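PDB 5GZT: chitinase, which probably hydrolyses internal beta-1,4 linkages between N-acetylglucosamine units at random along chitin and chitodextrin chains. Local coordinates for residues A671-L676 with A714-V719; G133-N138 with S148-T153; L248-W253 with Q276-S281; A796-N801 with E872-S877. One frame throughout, in Å; residues are numbered along the deposited sequence. Where two conformers were deposited one is given.

Contact 1. Residues A671-L676 with A714-V719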
# COMPACT_ATOMS: atom_id res chain seq x y z
N ALA B 671 -9.27 40.27 -24.69
CA ALA B 671 -9.15 39.70 -23.37
C ALA B 671 -9.22 38.21 -23.51
O ALA B 671 -9.85 37.68 -24.41
CB ALA B 671 -10.29 40.19 -22.45
N GLY B 672 -8.57 37.50 -22.61
CA GLY B 672 -8.57 36.01 -22.69
C GLY B 672 -7.93 35.46 -21.46
O GLY B 672 -7.29 36.21 -20.74
N THR B 673 -8.09 34.16 -21.21
CA THR B 673 -7.61 33.51 -20.06
C THR B 673 -6.91 32.21 -20.38
O THR B 673 -7.45 31.33 -21.04
CB THR B 673 -8.83 33.24 -19.09
OG1 THR B 673 -9.39 34.51 -18.81
CG2 THR B 673 -8.34 32.64 -17.74
N PHE B 674 -5.72 32.08 -19.88
CA PHE B 674 -4.97 30.81 -19.92
C PHE B 674 -5.27 30.11 -18.59
O PHE B 674 -5.38 30.79 -17.51
CB PHE B 674 -3.47 31.09 -19.94
CG PHE B 674 -3.01 31.77 -21.20
CD1 PHE B 674 -3.15 31.15 -22.43
CD2 PHE B 674 -2.39 32.98 -21.14
CE1 PHE B 674 -2.66 31.74 -23.60
CE2 PHE B 674 -1.90 33.56 -22.29
CZ PHE B 674 -2.05 32.93 -23.51
N ILE B 675 -5.48 28.80 -18.66
CA ILE B 675 -5.74 28.01 -17.50
C ILE B 675 -4.79 26.83 -17.44
O ILE B 675 -4.78 26.07 -18.37
CB ILE B 675 -7.21 27.54 -17.43
CG1 ILE B 675 -8.14 28.76 -17.34
CG2 ILE B 675 -7.44 26.69 -16.15
CD1 ILE B 675 -9.62 28.33 -17.57
N LEU B 676 -4.07 26.69 -16.32
CA LEU B 676 -3.08 25.64 -16.15
C LEU B 676 -3.31 24.88 -14.82
O LEU B 676 -2.89 25.38 -13.72
CB LEU B 676 -1.67 26.21 -16.15
CG LEU B 676 -1.25 26.98 -17.43
CD1 LEU B 676 -1.61 28.45 -17.29
CD2 LEU B 676 0.21 26.90 -17.73
N ALA B 714 -5.97 24.98 -10.38
CA ALA B 714 -5.45 25.51 -11.65
C ALA B 714 -5.23 26.99 -11.55
O ALA B 714 -6.01 27.68 -10.95
CB ALA B 714 -6.44 25.21 -12.81
N VAL B 715 -4.18 27.47 -12.16
CA VAL B 715 -3.91 28.85 -12.30
C VAL B 715 -4.62 29.40 -13.51
O VAL B 715 -4.59 28.78 -14.55
CB VAL B 715 -2.38 29.05 -12.55
CG1 VAL B 715 -2.07 30.51 -12.89
CG2 VAL B 715 -1.63 28.67 -11.31
N ALA B 716 -5.21 30.58 -13.35
CA ALA B 716 -5.72 31.41 -14.42
C ALA B 716 -4.81 32.59 -14.60
O ALA B 716 -4.41 33.24 -13.61
CB ALA B 716 -7.09 31.94 -14.09
N VAL B 717 -4.46 32.85 -15.86
CA VAL B 717 -3.75 34.05 -16.22
C VAL B 717 -4.71 34.84 -17.02
O VAL B 717 -4.98 34.46 -18.16
CB VAL B 717 -2.43 33.80 -17.00
CG1 VAL B 717 -1.76 35.12 -17.33
CG2 VAL B 717 -1.48 32.89 -16.26
N TYR B 718 -5.21 35.96 -16.50
CA TYR B 718 -6.19 36.80 -17.21
C TYR B 718 -5.42 37.85 -18.03
O TYR B 718 -4.69 38.68 -17.46
CB TYR B 718 -7.14 37.50 -16.22
CG TYR B 718 -7.98 36.52 -15.36
CD1 TYR B 718 -9.08 35.83 -15.87
CD2 TYR B 718 -7.66 36.33 -14.02
CE1 TYR B 718 -9.79 34.93 -15.07
CE2 TYR B 718 -8.39 35.51 -13.23
CZ TYR B 718 -9.41 34.80 -13.72
OH TYR B 718 -10.01 33.93 -12.79
N VAL B 719 -5.46 37.73 -19.36
CA VAL B 719 -4.82 38.72 -20.24
C VAL B 719 -5.90 39.78 -20.50
O VAL B 719 -6.98 39.50 -21.03
CB VAL B 719 -4.35 38.06 -21.55
CG1 VAL B 719 -3.75 39.09 -22.49
CG2 VAL B 719 -3.26 37.03 -21.21

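Contact 2. Residues G133-N138 with S148-T153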
# COMPACT_ATOMS: atom_id res chain seq x y z
N GLY B 133 8.85 -20.16 45.80
CA GLY B 133 8.71 -19.42 44.52
C GLY B 133 8.68 -17.90 44.74
O GLY B 133 9.39 -17.17 44.06
N THR B 134 7.88 -17.40 45.73
CA THR B 134 7.89 -15.92 46.06
C THR B 134 7.90 -15.71 47.55
O THR B 134 7.05 -16.32 48.21
CB THR B 134 6.69 -15.22 45.43
OG1 THR B 134 6.78 -15.43 44.04
CG2 THR B 134 6.67 -13.62 45.66
N ALA B 135 8.91 -14.98 48.08
CA ALA B 135 8.97 -14.65 49.48
C ALA B 135 8.39 -13.21 49.58
O ALA B 135 8.92 -12.29 48.96
CB ALA B 135 10.40 -14.64 50.01
N VAL B 136 7.33 -13.05 50.38
CA VAL B 136 6.65 -11.75 50.65
C VAL B 136 7.12 -11.36 52.02
O VAL B 136 6.79 -11.99 53.04
CB VAL B 136 5.16 -11.89 50.58
CG1 VAL B 136 4.48 -10.51 50.89
CG2 VAL B 136 4.74 -12.33 49.19
N VAL B 137 8.05 -10.45 52.04
CA VAL B 137 8.73 -10.04 53.27
C VAL B 137 8.10 -8.67 53.70
O VAL B 137 8.46 -7.60 53.22
CB VAL B 137 10.19 -9.87 53.04
CG1 VAL B 137 10.90 -9.68 54.36
CG2 VAL B 137 10.77 -11.06 52.24
N ASN B 138 7.10 -8.76 54.56
CA ASN B 138 6.50 -7.55 55.15
C ASN B 138 7.41 -7.01 56.18
O ASN B 138 8.47 -7.58 56.46
CB ASN B 138 5.13 -7.90 55.72
CG ASN B 138 4.14 -8.31 54.65
OD1 ASN B 138 4.11 -7.84 53.48
ND2 ASN B 138 3.24 -9.17 55.09
N SER B 148 18.71 -21.24 51.06
CA SER B 148 18.66 -21.15 49.62
C SER B 148 17.65 -20.08 49.19
O SER B 148 16.50 -20.04 49.64
CB SER B 148 18.43 -22.52 48.96
OG SER B 148 17.17 -23.06 49.17
N ALA B 149 18.13 -19.20 48.31
CA ALA B 149 17.40 -18.03 47.88
C ALA B 149 16.05 -18.38 47.33
O ALA B 149 15.92 -19.35 46.62
CB ALA B 149 18.20 -17.24 46.84
N PRO B 150 15.00 -17.60 47.72
CA PRO B 150 13.68 -17.71 47.08
C PRO B 150 13.77 -17.34 45.61
O PRO B 150 14.64 -16.59 45.28
CB PRO B 150 12.80 -16.66 47.79
CG PRO B 150 13.73 -15.80 48.53
CD PRO B 150 15.05 -16.51 48.71
N GLY B 151 12.84 -17.81 44.79
CA GLY B 151 12.86 -17.49 43.34
C GLY B 151 12.63 -16.03 43.05
O GLY B 151 13.33 -15.45 42.24
N LYS B 152 11.59 -15.45 43.67
CA LYS B 152 11.39 -13.97 43.71
C LYS B 152 11.08 -13.50 45.13
O LYS B 152 10.51 -14.27 45.93
CB LYS B 152 10.26 -13.51 42.83
CG LYS B 152 10.36 -13.92 41.36
CD LYS B 152 9.08 -13.57 40.62
CE LYS B 152 7.90 -14.47 40.98
NZ LYS B 152 6.78 -13.75 41.69
N THR B 153 11.47 -12.27 45.45
CA THR B 153 11.15 -11.65 46.77
C THR B 153 10.36 -10.37 46.50
O THR B 153 10.71 -9.58 45.61
CB THR B 153 12.38 -11.25 47.57
OG1 THR B 153 12.99 -10.14 46.90
CG2 THR B 153 13.33 -12.34 47.70

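Contact 3. Residues L248-W253 with Q276-S281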
# COMPACT_ATOMS: atom_id res chain seq x y z
N LEU B 248 14.95 -1.37 -1.01
CA LEU B 248 14.35 -2.72 -0.99
C LEU B 248 12.84 -2.64 -1.13
O LEU B 248 12.23 -1.68 -0.68
CB LEU B 248 14.65 -3.42 0.34
CG LEU B 248 16.14 -3.77 0.55
CD1 LEU B 248 16.29 -4.68 1.76
CD2 LEU B 248 16.70 -4.45 -0.66
N ALA B 249 12.25 -3.69 -1.69
CA ALA B 249 10.80 -3.78 -1.85
C ALA B 249 10.10 -3.66 -0.53
O ALA B 249 10.51 -4.27 0.49
CB ALA B 249 10.38 -5.07 -2.52
N ALA B 250 9.02 -2.86 -0.54
CA ALA B 250 8.23 -2.70 0.66
C ALA B 250 7.60 -4.01 1.07
O ALA B 250 7.23 -4.83 0.20
CB ALA B 250 7.15 -1.64 0.45
N GLY B 251 7.47 -4.19 2.39
CA GLY B 251 6.69 -5.27 2.98
C GLY B 251 7.52 -6.12 3.94
O GLY B 251 8.43 -5.60 4.61
N THR B 252 7.21 -7.41 4.02
CA THR B 252 7.84 -8.28 5.02
C THR B 252 9.05 -9.05 4.44
O THR B 252 8.91 -9.75 3.44
CB THR B 252 6.87 -9.25 5.63
OG1 THR B 252 5.82 -8.53 6.27
CG2 THR B 252 7.59 -10.09 6.69
N TRP B 253 10.24 -8.83 5.02
CA TRP B 253 11.48 -9.58 4.66
C TRP B 253 11.75 -10.65 5.70
O TRP B 253 11.52 -10.47 6.87
CB TRP B 253 12.70 -8.67 4.53
CG TRP B 253 12.63 -7.86 3.32
CD1 TRP B 253 11.71 -6.88 3.07
CD2 TRP B 253 13.45 -7.94 2.14
NE1 TRP B 253 11.93 -6.33 1.84
CE2 TRP B 253 12.99 -6.95 1.24
CE3 TRP B 253 14.59 -8.67 1.79
CZ2 TRP B 253 13.57 -6.73 -0.02
CZ3 TRP B 253 15.17 -8.47 0.52
CH2 TRP B 253 14.65 -7.51 -0.36
N GLN B 276 9.74 -0.17 5.09
CA GLN B 276 8.75 0.90 4.93
C GLN B 276 8.27 0.96 3.46
O GLN B 276 8.86 0.40 2.56
CB GLN B 276 9.35 2.25 5.34
CG GLN B 276 9.62 2.44 6.82
CD GLN B 276 10.26 3.82 7.10
OE1 GLN B 276 10.21 4.73 6.26
NE2 GLN B 276 10.86 3.97 8.27
N GLY B 277 7.19 1.70 3.24
CA GLY B 277 6.73 2.00 1.88
C GLY B 277 5.55 1.18 1.37
O GLY B 277 5.22 1.24 0.18
N LYS B 278 4.84 0.51 2.22
CA LYS B 278 3.67 -0.21 1.72
C LYS B 278 2.53 0.77 1.35
O LYS B 278 2.30 1.79 2.04
CB LYS B 278 3.13 -1.18 2.76
CG LYS B 278 3.93 -2.44 2.98
CD LYS B 278 3.09 -3.43 3.80
CE LYS B 278 2.94 -3.09 5.27
NZ LYS B 278 4.20 -3.60 5.92
N ILE B 279 1.83 0.44 0.28
CA ILE B 279 0.59 1.16 -0.11
C ILE B 279 -0.48 0.14 -0.27
O ILE B 279 -0.40 -0.66 -1.16
CB ILE B 279 0.76 2.00 -1.35
CG1 ILE B 279 1.87 3.06 -1.14
CG2 ILE B 279 -0.57 2.67 -1.65
CD1 ILE B 279 2.29 3.74 -2.42
N VAL B 280 -1.39 0.09 0.68
CA VAL B 280 -2.49 -0.83 0.68
C VAL B 280 -3.73 -0.16 0.05
O VAL B 280 -4.31 0.73 0.64
CB VAL B 280 -2.84 -1.29 2.08
CG1 VAL B 280 -4.15 -2.07 2.09
CG2 VAL B 280 -1.72 -2.19 2.60
N SER B 281 -4.04 -0.58 -1.16
CA SER B 281 -5.23 -0.15 -1.91
C SER B 281 -6.42 -1.10 -1.73
O SER B 281 -6.37 -2.22 -2.19
CB SER B 281 -4.87 0.03 -3.39
OG SER B 281 -6.03 0.25 -4.21
O HOH W 1 4.48 -6.57 5.06

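Contact 4. Residues A796-N801 with E872-S877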
# COMPACT_ATOMS: atom_id res chain seq x y z
N ALA B 796 11.44 15.04 -51.75
CA ALA B 796 12.75 15.11 -52.38
C ALA B 796 13.70 14.19 -51.62
O ALA B 796 13.41 13.79 -50.50
CB ALA B 796 13.25 16.52 -52.39
N ARG B 797 14.79 13.82 -52.22
CA ARG B 797 15.72 12.84 -51.64
C ARG B 797 17.09 13.37 -51.76
O ARG B 797 17.29 14.47 -52.34
CB ARG B 797 15.61 11.48 -52.36
CG ARG B 797 14.23 10.83 -52.15
CD ARG B 797 14.29 10.21 -50.79
NE ARG B 797 13.02 10.03 -50.12
CZ ARG B 797 12.34 8.89 -50.00
NH1 ARG B 797 12.65 7.79 -50.67
NH2 ARG B 797 11.28 8.88 -49.23
N ILE B 798 18.03 12.68 -51.15
CA ILE B 798 19.39 13.13 -51.13
C ILE B 798 20.22 12.09 -51.90
O ILE B 798 20.25 10.88 -51.54
CB ILE B 798 19.88 13.24 -49.73
CG1 ILE B 798 19.06 14.25 -48.91
CG2 ILE B 798 21.38 13.66 -49.67
CD1 ILE B 798 19.40 14.22 -47.38
N LYS B 799 20.92 12.56 -52.93
CA LYS B 799 21.88 11.72 -53.70
C LYS B 799 23.16 12.52 -53.90
O LYS B 799 23.11 13.67 -54.43
CB LYS B 799 21.27 11.24 -55.01
CG LYS B 799 22.26 10.31 -55.73
CD LYS B 799 21.84 10.06 -57.16
CE LYS B 799 22.94 9.28 -57.90
NZ LYS B 799 22.64 9.13 -59.34
N ASP B 800 24.30 11.95 -53.44
CA ASP B 800 25.63 12.55 -53.61
C ASP B 800 25.67 13.92 -52.87
O ASP B 800 26.27 14.90 -53.31
CB ASP B 800 25.99 12.73 -55.09
CG ASP B 800 26.24 11.39 -55.83
OD1 ASP B 800 26.42 10.34 -55.16
OD2 ASP B 800 26.21 11.44 -57.08
N ASN B 801 24.99 13.94 -51.73
CA ASN B 801 24.88 15.10 -50.97
C ASN B 801 24.21 16.29 -51.65
O ASN B 801 24.43 17.44 -51.24
CB ASN B 801 26.24 15.51 -50.38
CG ASN B 801 26.04 16.16 -49.00
OD1 ASN B 801 25.17 15.71 -48.23
ND2 ASN B 801 26.73 17.20 -48.74
N GLU B 872 26.84 22.63 -45.49
CA GLU B 872 26.88 23.68 -46.46
C GLU B 872 26.42 23.22 -47.84
O GLU B 872 25.52 23.82 -48.46
CB GLU B 872 28.30 24.29 -46.47
CG GLU B 872 28.55 25.34 -47.54
CD GLU B 872 28.00 26.69 -47.13
OE1 GLU B 872 27.73 26.84 -45.88
OE2 GLU B 872 27.86 27.55 -48.05
N GLU B 873 27.01 22.13 -48.30
CA GLU B 873 26.65 21.64 -49.60
C GLU B 873 25.17 21.17 -49.68
O GLU B 873 24.44 21.49 -50.65
CB GLU B 873 27.58 20.46 -49.94
CG GLU B 873 27.35 19.97 -51.32
CD GLU B 873 28.27 18.82 -51.70
OE1 GLU B 873 28.88 18.14 -50.80
OE2 GLU B 873 28.34 18.64 -52.95
N LEU B 874 24.72 20.44 -48.68
CA LEU B 874 23.33 19.98 -48.67
C LEU B 874 22.39 21.21 -48.59
O LEU B 874 21.42 21.33 -49.34
CB LEU B 874 23.04 18.97 -47.51
CG LEU B 874 21.58 18.46 -47.60
CD1 LEU B 874 21.48 17.44 -48.68
CD2 LEU B 874 21.04 17.87 -46.30
N ALA B 875 22.74 22.18 -47.76
CA ALA B 875 21.87 23.33 -47.56
C ALA B 875 21.72 24.14 -48.83
O ALA B 875 20.63 24.46 -49.28
CB ALA B 875 22.36 24.17 -46.39
N ASN B 876 22.85 24.43 -49.47
CA ASN B 876 22.83 25.15 -50.72
C ASN B 876 22.05 24.38 -51.75
O ASN B 876 21.24 24.92 -52.47
CB ASN B 876 24.30 25.39 -51.25
CG ASN B 876 25.02 26.46 -50.48
OD1 ASN B 876 24.42 27.35 -49.92
ND2 ASN B 876 26.34 26.40 -50.50
N SER B 877 22.25 23.08 -51.82
CA SER B 877 21.46 22.30 -52.79
C SER B 877 19.94 22.27 -52.51
O SER B 877 19.10 22.32 -53.43
CB SER B 877 22.05 20.90 -52.86
OG SER B 877 21.37 20.16 -53.80
O HOH W 2 28.48 16.16 -54.08

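Contact 1. Residues A671-L676 with A714-V719
Gly672 with Val719, Phe674 with Val717 and Leu676 with Val715 each exchange two main-chain hydrogen bonds, so both the N-H and the C=O of all six residues are satisfied across the pair. The strands run antiparallel at 164°. Val719 N lies 2.8 Å from Gly672 O. The last pair is the uneven one: Leu676 N lies in the carbonyl plane of Val715 O, whereas Val715 N meets Leu676 O from 52° out of its plane. Val717 O takes a second, weaker partner in the CA-H of Thr673, with Thr673 CA 3.4 Å away.

At the non-hydrogen-bonded pair Thr673-Tyr718 the side chains lie side by side, pointing the same way. Thr673 sets CG2 anti to its backbone N and OG1 beside that N (chi1 -59°). OG1 lies 3.2 Å from Tyr718 CD1, and Thr673 CG2 comes 3.9 Å from Ala716 CB, a methyl that sits over one face of the tyrosine ring, toward its rim. An alanine at Thr673 would probably open a gap beside Tyr718 and Ala716 and let the ring turn more easily.

Strand 714-723 is the middle one of three: Ala716 and Tyr718 bond outward to Ala706 and Thr704 of strand 703-707, and Ala714 to Ala708. Ile675 bonds through its backbone to Tyr657 and Ala658. Phe674 and Leu676 pack against Val756 of strand 754-759, in the other sheet of this immunoglobulin-like sandwich.

Contact 2. Residues G133-N138 with S148-T153
Lys152 reaches over to Thr134 with a side chain bent in its outer half. Its CB lies 4.0 Å from Gly133 O. CG stands anti to the lysine's own carbonyl carbon (chi1 -57°), and a bend about the CG-CD bond brings CE to 3.4 Å from Thr134 OG1. At the tip, NZ donates a hydrogen bond of 2.9 Å to Thr134 OG1 and also approaches Thr134 CG2 at 4.0 Å. An alanine in place of Thr134 would probably deprive the lysine ammonium of this acceptor and leave its bent end freer to swing.

The backbones beneath are parallel neighbours in successive coils of a beta-solenoid, whose strands stack in chain order into parallel sheets; the chain turns a corner at Gly133. In the usual parallel pattern, Lys152 bonds to the two residues flanking Thr134: Lys152 N gives to Gly133 O and Ala135 N gives to Lys152 O, each at 2.8 Å. Thr134 itself turns its main chain the other way, bonding to Thr116 and Leu118 of strand 114-120. Between the backbones, Thr153 CA directs its C-H at Ala135 O. On the face away from the lysine, Ala135 CB rests 3.8 Å from CG of the Pro150 ring.

Contact 3. Residues L248-W253 with Q276-S281
The open end of the beta-hairpin formed by strands 251-261 and 264-284 is where Ala250 meets Gln276 and Gly277, just before the second strand runs on into the first glycoside hydrolase family 18 barrel. Ala250 CB presses against main chain, 3.4 Å from both Gly277 C and Gln276 O. A CB at Gly277 would point toward this methyl, and at this residue's backbone angles it would also crowd the preceding carbonyl oxygen; the same crowding would arise at Gly251.

Lys278 lies over Gly251, with CG 4.0 Å from Gly251 CA. Its chain bends at chi3 (-74°) and again before the ammonium, and NZ donates to a water at 3.1 Å. That water donates in turn to Thr252 OG1 at 2.7 Å, and the same hydroxyl is bonded to Asp477. Within segment 248-253, Trp253 NE1 binds Ala249 O at 2.8 Å, almost straight (173°) and in the indole plane, which links the strand's tryptophan back to the loop before it.

Tyr643 touches Ala250 and bonds through its hydroxyl to Gly277 O. From Lys278 onward the chain is a barrel strand between 303-312 and 619-623: the Lys278 backbone bonds to Ala618 and Phe620, and its side chain touches His303.

Contact 4. Residues A796-N801 with E872-S877
Glu873 holds CG anti to its backbone N and stays extended beyond it, which carries the carboxylate out from the helix to Asn801, whose chi1 of -146° is away from a staggered value. Leu874 likewise has CG anti to N, directing its branch toward the strand.

The polar link is Asn801 ND2 to Glu873 OE1, 3.1 Å long and nearly straight at 178°. The acceptor lies in the amide plane, yet the N-H arrives from above the carboxylate, the two flat groups being turned 82° apart. ND2 also bonds to Thr870 O, so two acceptors hold the amide. Glu873 OE2 forms a salt bridge with Lys802 and accepts from a water at 2.7 Å. The same water donates to Asp800 O, so Glu873 reaches both turn residues, Asn801 directly and Asp800 through the water. The nearby Lys802 ammonium would probably favour an ionised carboxylate.

On the apolar side Ile798 and Leu874 cross at about a right angle, Ile798 CG2 lying 3.9 Å from Leu874 CD1. Asn801 OD1 is 4.0 Å from Leu874 CB.

Asp800 and Asn801, both in the left-handed helical region, form the two-residue turn of the hairpin joining strands 790-799 and 802-805. Helix 868-884 lies against it: Ser877 OG bonds to Val803 N, while Leu874 also touches Ala864 of helix 861-864 and Phe922 of helix 911-933.

In the fold
Along the chain the order is contact 2, contact 3, contact 1, contact 4, each closing before the next opens, and none touches another. Contact 2 sits in the N-terminal beta-solenoid, its centre about 49 Å from that of contact 3, where a hairpin enters the first family 18 barrel. About 41 Å separates the centres of contacts 3 and 1, the latter in the immunoglobulin-like domain that lies between the two barrels in sequence. Contact 4, on the second barrel, is centred about 46 Å from contact 1 and about 105 Å from contact 2. The four therefore sample an elongated, multidomain enzyme in which two family 18 barrels are carried on one chain.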